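Protease (Actinomadura keratinilytica, PDB 8C4X) probably acts as the inhibitory propeptide (inhibitor I9 domain) of a secreted, subtilisin-like serine endopeptidase of family S8. Local coordinates at residues Gly12-Ala16 / Gln74-Ile78. Sequence-based numbering, arbitrary orientation.
Sequences GQGVA and QDAVI. Unlike the reference sequence in segment 12-16: Ala16 (reference Thr).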
ATOM      1  N   GLY B  12      15.701  -9.978  -3.629  1.00 13.34           N
ATOM      2  CA  GLY B  12      16.460  -9.362  -4.694  1.00 14.96           C
ATOM      3  C   GLY B  12      15.620  -8.652  -5.731  1.00 15.00           C
ATOM      4  O   GLY B  12      16.172  -8.112  -6.695  1.00 15.29           O
ATOM      5  N   GLN B  13      14.302  -8.645  -5.581  1.00 13.72           N
ATOM      6  CA  GLN B  13      13.460  -7.950  -6.542  1.00 14.14           C
ATOM      7  C   GLN B  13      12.602  -6.858  -5.924  1.00 11.82           C
ATOM      8  O   GLN B  13      11.837  -6.208  -6.648  1.00 13.48           O
ATOM      9  CB  GLN B  13      12.575  -8.961  -7.282  1.00 18.98           C
ATOM     10  CG  GLN B  13      13.396  -9.962  -8.107  1.00 20.04           C
ATOM     11  CD  GLN B  13      12.526 -10.811  -8.990  1.00 36.76           C
ATOM     12  OE1 GLN B  13      12.249 -10.452 -10.135  1.00 49.30           O
ATOM     13  NE2 GLN B  13      12.068 -11.938  -8.461  1.00 41.74           N
ATOM     14  N   GLY B  14      12.719  -6.616  -4.626  1.00 12.03           N
ATOM     15  CA  GLY B  14      11.897  -5.615  -3.972  1.00 10.70           C
ATOM     16  C   GLY B  14      12.461  -4.207  -4.062  1.00 13.81           C
ATOM     17  O   GLY B  14      13.670  -3.996  -4.179  1.00 14.55           O
ATOM     18  N   VAL B  15      11.552  -3.241  -4.007  1.00 11.47           N
ATOM     19  CA  VAL B  15      11.892  -1.835  -3.821  1.00  8.86           C
ATOM     20  C   VAL B  15      11.717  -1.539  -2.338  1.00 10.74           C
ATOM     21  O   VAL B  15      10.593  -1.461  -1.836  1.00 12.05           O
ATOM     22  CB  VAL B  15      11.013  -0.913  -4.671  1.00  9.06           C
ATOM     23  CG1 VAL B  15      11.492   0.529  -4.543  1.00 12.26           C
ATOM     24  CG2 VAL B  15      10.997  -1.369  -6.135  1.00 12.48           C
ATOM     25  N   ALA B  16      12.824  -1.369  -1.627  1.00 15.00           N
ATOM     26  CA  ALA B  16      12.747  -1.197  -0.183  1.00 13.24           C
ATOM     27  C   ALA B  16      11.953   0.056   0.172  1.00 11.78           C
ATOM     28  O   ALA B  16      12.150   1.123  -0.420  1.00 15.00           O
ATOM     29  CB  ALA B  16      14.158  -1.129   0.406  1.00 17.68           C
ATOM     30  N   GLN B  74       4.795  -5.294  -1.028  1.00 11.04           N
ATOM     31  CA  GLN B  74       5.998  -4.546  -1.369  1.00 11.19           C
ATOM     32  C   GLN B  74       6.099  -4.385  -2.884  1.00 12.47           C
ATOM     33  O   GLN B  74       5.855  -5.326  -3.644  1.00 11.61           O
ATOM     34  CB  GLN B  74       7.245  -5.246  -0.836  1.00 11.27           C
ATOM     35  CG  GLN B  74       8.524  -4.443  -1.108  1.00 12.61           C
ATOM     36  CD  GLN B  74       9.784  -5.184  -0.726  1.00 13.86           C
ATOM     37  OE1 GLN B  74       9.813  -6.413  -0.700  1.00 17.40           O
ATOM     38  NE2 GLN B  74      10.840  -4.436  -0.430  1.00 19.06           N
ATOM     39  N   ASP B  75       6.433  -3.170  -3.315  1.00  9.77           N
ATOM     40  CA  ASP B  75       6.659  -2.914  -4.733  1.00 10.22           C
ATOM     41  C   ASP B  75       7.869  -3.713  -5.207  1.00 10.15           C
ATOM     42  O   ASP B  75       8.781  -4.014  -4.429  1.00 11.04           O
ATOM     43  CB  ASP B  75       6.866  -1.416  -4.955  1.00 10.49           C
ATOM     44  CG  ASP B  75       6.464  -0.950  -6.359  1.00 12.53           C
ATOM     45  OD1 ASP B  75       5.952  -1.752  -7.169  1.00 10.84           O
ATOM     46  OD2 ASP B  75       6.647   0.253  -6.642  1.00 13.47           O
ATOM     47  N   ALA B  76       7.885  -4.049  -6.496  1.00  9.02           N
ATOM     48  CA  ALA B  76       8.921  -4.925  -7.034  1.00  9.31           C
ATOM     49  C   ALA B  76       9.324  -4.472  -8.433  1.00  9.57           C
ATOM     50  O   ALA B  76       8.605  -3.722  -9.101  1.00 10.28           O
ATOM     51  CB  ALA B  76       8.450  -6.396  -7.055  1.00  8.67           C
ATOM     52  N   VAL B  77      10.490  -4.937  -8.882  1.00 10.63           N
ATOM     53  CA  VAL B  77      10.985  -4.530 -10.196  1.00 11.54           C
ATOM     54  C   VAL B  77      10.275  -5.306 -11.298  1.00 14.41           C
ATOM     55  O   VAL B  77       9.847  -6.448 -11.122  1.00 14.37           O
ATOM     56  CB  VAL B  77      12.514  -4.699 -10.314  1.00 11.32           C
ATOM     57  CG1 VAL B  77      13.228  -3.747  -9.384  1.00 14.84           C
ATOM     58  CG2 VAL B  77      12.932  -6.162 -10.078  1.00 13.88           C
ATOM     59  N   ILE B  78      10.159  -4.654 -12.452  1.00 11.43           N
ATOM     60  CA  ILE B  78       9.562  -5.189 -13.671  1.00 12.00           C
ATOM     61  C   ILE B  78      10.508  -4.889 -14.819  1.00 11.80           C
ATOM     62  O   ILE B  78      11.155  -3.837 -14.844  1.00 12.76           O
ATOM     63  CB  ILE B  78       8.182  -4.559 -13.975  1.00 13.12           C
ATOM     64  CG1 ILE B  78       7.158  -4.904 -12.899  1.00 21.65           C
ATOM     65  CG2 ILE B  78       7.696  -4.970 -15.391  1.00 17.97           C
ATOM     66  CD1 ILE B  78       6.279  -6.085 -13.263  1.00 22.53           C
TER
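With CG anti to the backbone N (chi1 -177°) and the chain straight beyond it, Gln74 reaches past Gly14 to Val15, where its NE2 lies 3.3 Å from Val15 O in a weak hydrogen bond. The other half of the amide, OE1, accepts from the backbone N of Ala9, so the amide links Ala9 N and Val15 O, six residues apart in sequence, with CD 3.9 Å from Gly14 CA. A side chain on Gly14 would run into OE1 here. Exchanging Gln74 for an alanine would probably leave Ala9 N and Val15 O without these amide partners and open a gap beside Gly14 CA, where CD and OE1 now lie.

Two backbone bonds hold the segments together around the antiparallel, non-hydrogen-bonded pair Gly14-Ala76. Val15 N gives a nearly straight bond (175°) to Asp75 O at 2.9 Å, while Val77 N meets Gln13 O at 2.9 Å. The latter oxygen also takes a CA-H...O contact from Ala76 CA at 3.2 Å. Val15 CG2, anti to its carbonyl carbon, rests 3.8 Å from Asp75 O, and at the other end Val77 CG2 packs alongside Gln13 CB at 4.0 Å. Asp75 OD1 receives a weak bond from the N of Ala76; OD2 is held by Gln18 NE2.

At the surface of this inhibitor I9 domain, probably the propeptide of a subtilase, the short strand 14-15 pairs with the end of strand 69-76, just before the C-terminal tail. In the central sheet that long strand runs between 6-7 and 18-23, and the chain turns a corner at Ala16 before entering 18-23.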